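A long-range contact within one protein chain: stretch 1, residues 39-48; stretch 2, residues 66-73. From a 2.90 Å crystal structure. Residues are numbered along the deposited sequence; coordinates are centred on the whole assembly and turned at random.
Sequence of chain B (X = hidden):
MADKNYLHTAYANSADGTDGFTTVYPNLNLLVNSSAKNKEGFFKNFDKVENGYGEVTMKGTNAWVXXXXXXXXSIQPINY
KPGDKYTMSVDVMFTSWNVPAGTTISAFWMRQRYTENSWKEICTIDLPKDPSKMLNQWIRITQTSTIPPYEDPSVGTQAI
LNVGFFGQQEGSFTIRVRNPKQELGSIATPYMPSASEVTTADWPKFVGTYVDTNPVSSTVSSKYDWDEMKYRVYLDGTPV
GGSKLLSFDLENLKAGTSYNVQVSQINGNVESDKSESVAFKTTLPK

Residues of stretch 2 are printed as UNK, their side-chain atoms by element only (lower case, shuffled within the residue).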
# COMPACT_ATOMS: atom_id res chain seq x y z
N LYS B 39 -4.62 0.49 47.85
CA LYS B 39 -4.10 1.78 48.28
C LYS B 39 -4.19 2.78 47.10
O LYS B 39 -3.17 3.19 46.55
CB LYS B 39 -2.68 1.57 48.79
CG LYS B 39 -2.19 2.61 49.77
CD LYS B 39 -0.69 2.63 49.71
CE LYS B 39 -0.08 3.57 50.71
NZ LYS B 39 0.10 4.94 50.16
N GLU B 40 -5.42 3.13 46.69
CA GLU B 40 -5.70 4.06 45.59
C GLU B 40 -6.95 4.91 45.91
O GLU B 40 -7.66 4.64 46.88
CB GLU B 40 -5.93 3.31 44.26
CG GLU B 40 -4.75 2.55 43.68
CD GLU B 40 -3.58 3.37 43.16
OE1 GLU B 40 -3.75 4.58 42.91
OE2 GLU B 40 -2.49 2.78 42.99
N GLY B 41 -7.22 5.91 45.09
CA GLY B 41 -8.40 6.76 45.26
C GLY B 41 -8.39 7.51 46.56
O GLY B 41 -7.40 8.19 46.86
N PHE B 42 -9.45 7.36 47.35
CA PHE B 42 -9.56 8.00 48.66
C PHE B 42 -8.41 7.55 49.58
O PHE B 42 -7.86 8.38 50.30
CB PHE B 42 -10.92 7.66 49.32
CG PHE B 42 -11.28 8.46 50.56
CD1 PHE B 42 -10.88 8.05 51.82
CD2 PHE B 42 -12.08 9.60 50.46
CE1 PHE B 42 -11.23 8.78 52.96
CE2 PHE B 42 -12.43 10.32 51.60
CZ PHE B 42 -12.00 9.90 52.84
N PHE B 43 -8.03 6.27 49.50
CA PHE B 43 -7.00 5.70 50.37
C PHE B 43 -5.60 5.76 49.80
O PHE B 43 -4.67 5.18 50.39
CB PHE B 43 -7.39 4.28 50.78
CG PHE B 43 -8.72 4.24 51.52
CD1 PHE B 43 -8.79 4.58 52.86
CD2 PHE B 43 -9.89 3.92 50.85
CE1 PHE B 43 -10.02 4.54 53.54
CE2 PHE B 43 -11.11 3.89 51.53
CZ PHE B 43 -11.17 4.20 52.87
N LYS B 44 -5.41 6.53 48.73
CA LYS B 44 -4.11 6.66 48.09
C LYS B 44 -2.98 7.02 49.06
O LYS B 44 -1.91 6.45 48.93
CB LYS B 44 -4.17 7.64 46.90
CG LYS B 44 -2.85 7.87 46.18
CD LYS B 44 -2.53 6.78 45.16
CE LYS B 44 -1.12 6.87 44.64
NZ LYS B 44 -0.83 5.78 43.68
N ASN B 45 -3.21 7.92 50.04
CA ASN B 45 -2.16 8.37 50.95
C ASN B 45 -2.35 7.93 52.40
O ASN B 45 -1.76 8.51 53.32
CB ASN B 45 -1.96 9.87 50.83
CG ASN B 45 -1.54 10.29 49.44
OD1 ASN B 45 -2.32 10.87 48.68
ND2 ASN B 45 -0.34 9.92 49.05
N PHE B 46 -3.08 6.83 52.61
CA PHE B 46 -3.20 6.18 53.92
C PHE B 46 -1.95 5.28 54.05
O PHE B 46 -1.27 5.05 53.05
CB PHE B 46 -4.50 5.37 54.00
CG PHE B 46 -5.70 6.19 54.44
CD1 PHE B 46 -6.22 7.19 53.63
CD2 PHE B 46 -6.31 5.94 55.66
CE1 PHE B 46 -7.32 7.93 54.03
CE2 PHE B 46 -7.41 6.70 56.07
CZ PHE B 46 -7.90 7.69 55.25
N ASP B 47 -1.58 4.83 55.26
CA ASP B 47 -0.39 4.00 55.39
C ASP B 47 -0.60 2.61 54.76
O ASP B 47 0.32 2.09 54.12
CB ASP B 47 0.09 3.93 56.84
CG ASP B 47 0.42 5.24 57.53
OD1 ASP B 47 0.78 6.23 56.81
OD2 ASP B 47 0.35 5.29 58.79
N LYS B 48 -1.84 2.07 54.86
CA LYS B 48 -2.24 0.78 54.27
C LYS B 48 -3.76 0.63 54.16
O LYS B 48 -4.50 1.40 54.75
CB LYS B 48 -1.66 -0.42 55.07
CG LYS B 48 -2.29 -0.65 56.45
CD LYS B 48 -1.81 -1.94 57.10
CE LYS B 48 -2.18 -1.98 58.56
NZ LYS B 48 -1.32 -2.94 59.31
N UNK B 66 -1.29 16.58 57.21
CA UNK B 66 -2.38 16.22 56.31
C UNK B 66 -2.00 15.08 55.36
O UNK B 66 -0.81 14.76 55.22
c UNK B 66 -2.95 17.42 55.57
o UNK B 66 -1.93 17.47 53.42
c UNK B 66 -2.08 18.02 54.52
n UNK B 66 -1.56 19.20 54.79
N UNK B 67 -3.02 14.42 54.79
CA UNK B 67 -2.89 13.35 53.79
C UNK B 67 -3.86 13.76 52.69
O UNK B 67 -4.99 14.10 52.99
c UNK B 67 -0.90 11.28 55.30
c UNK B 67 -0.02 11.48 56.51
n UNK B 67 0.85 10.31 56.78
c UNK B 67 -3.22 11.95 54.37
c UNK B 67 -2.39 11.50 55.58
N UNK B 68 -3.39 13.83 51.44
CA UNK B 68 -4.24 14.25 50.32
C UNK B 68 -5.31 13.22 49.99
O UNK B 68 -4.99 12.03 49.76
c UNK B 68 -3.38 14.61 49.09
o UNK B 68 -3.62 14.92 46.74
o UNK B 68 -5.23 15.68 48.03
c UNK B 68 -4.14 15.10 47.87
N UNK B 69 -6.59 13.68 50.00
CA UNK B 69 -7.77 12.86 49.68
C UNK B 69 -8.29 13.20 48.28
O UNK B 69 -9.30 12.65 47.85
c UNK B 69 -8.67 12.93 52.19
c UNK B 69 -8.90 13.10 50.68
c UNK B 69 -8.21 11.52 52.54
c UNK B 69 -9.95 13.20 52.92
N UNK B 70 -7.59 14.09 47.58
CA UNK B 70 -7.97 14.59 46.27
C UNK B 70 -8.32 13.54 45.23
O UNK B 70 -9.22 13.76 44.41
N UNK B 71 -7.63 12.40 45.27
CA UNK B 71 -7.80 11.33 44.30
C UNK B 71 -9.02 10.47 44.60
O UNK B 71 -9.32 9.53 43.85
o UNK B 71 -4.79 8.91 42.38
c UNK B 71 -4.44 10.02 42.84
c UNK B 71 -5.52 11.03 43.20
c UNK B 71 -6.52 10.50 44.21
o UNK B 71 -3.25 10.33 43.04
N UNK B 72 -9.71 10.79 45.68
CA UNK B 72 -10.90 10.07 46.10
C UNK B 72 -12.19 10.81 45.89
O UNK B 72 -13.23 10.35 46.36
N UNK B 73 -12.16 11.96 45.20
CA UNK B 73 -13.37 12.73 44.89
C UNK B 73 -13.64 12.66 43.40
O UNK B 73 -12.81 13.09 42.60
c UNK B 73 -14.95 14.70 48.82
c UNK B 73 -12.44 14.14 47.81
c UNK B 73 -13.50 14.28 46.93
c UNK B 73 -13.89 14.53 49.69
c UNK B 73 -13.29 14.16 45.43
c UNK B 73 -12.64 14.26 49.19
c UNK B 73 -14.76 14.57 47.44
O HOH W 1 -5.48 9.55 50.70

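Position 66 has four side-chain atoms: two carbons, the second carrying one oxygen and one nitrogen. That is a short amide. It lies in a strand that begins earlier in the chain, and it does not touch stretch 1. The residue is Asn66.

Position 67 has four carbons in a row ending in nitrogen. Its CA-to-CB bond points toward stretch 1, and the chain runs past Asn45 to bring its nitrogen near Asp47. An unbranched chain of this length with a terminal amine is lysine, Lys67. Its CD lies 3.5 Å from Asn45 O. Its NZ is 4.1 Å from Asp47 OD1. The charges are opposite and near each other, but beyond a salt bridge.

Position 68 has two carbons, the second carrying two oxygens. This is a short carboxylate. One oxygen accepts a hydrogen bond from the backbone N of position 70. The residue is Asp68, and the acceptor is OD1. Its backbone O accepts from the water described below.

Position 69 has four carbons, forked at the second. There is no polar atom, and the fork meets the rings of Phe42 and Phe46. With the branch one carbon beyond CB, this is Leu69. CD2 sits over one face of the Phe42 ring, 4.2 Å from its centroid, in a CH-pi contact. CD1 is 3.9 Å from Phe42 CZ. CD2 also meets Phe46 CE1 at 4.0 Å, here at the ring edge.

Position 70 has no side-chain atoms and does not touch stretch 1. It is Gly70. A CB here would clash with Asp68 OD1, the atom that its N binds at 2.9 Å.

Position 71 has three carbons, the third carrying two oxygens. Its CA-to-CB bond points toward stretch 1, and one oxygen comes near Lys44. This longer carboxylate is Glu71. Glu71 OE1 is 4.0 Å from Lys44 CG. Its OE2 is 4.5 Å from Glu40 OE1, a pair of like charges. Glu40 OE1 is also salt-bridged to Lys44 NZ at 3.2 Å.

Position 72 has no side-chain atoms. Its CA packs 3.3 Å from Phe42 N. A CB would lie 2.4 Å from Phe42 CA, which is a clash. The residue is Gly72.

Position 73 has one carbon and then a ring of six carbons, without oxygen. It is Phe73. Its side chain makes no contact with stretch 1 within 4.5 Å.

The contact combines close backbone packing with a small apolar cluster. The bare CA of Gly72 lets the stretches meet, since a CB would run into Phe42 CA. Gly41 CA makes a CA-H...O contact with Glu71 O at 3.2 Å, and its positive phi by itself favours glycine. Leu69 fills the space beside the two phenylalanine rings. No clear direct hydrogen bond crosses between the stretches. A water bridges them instead, donating to Phe42 O and Asp68 O, both at 2.7 Å, and accepting from Asn45 N at 2.9 Å.

Stretch 2 (66-73) NKDLGEGF
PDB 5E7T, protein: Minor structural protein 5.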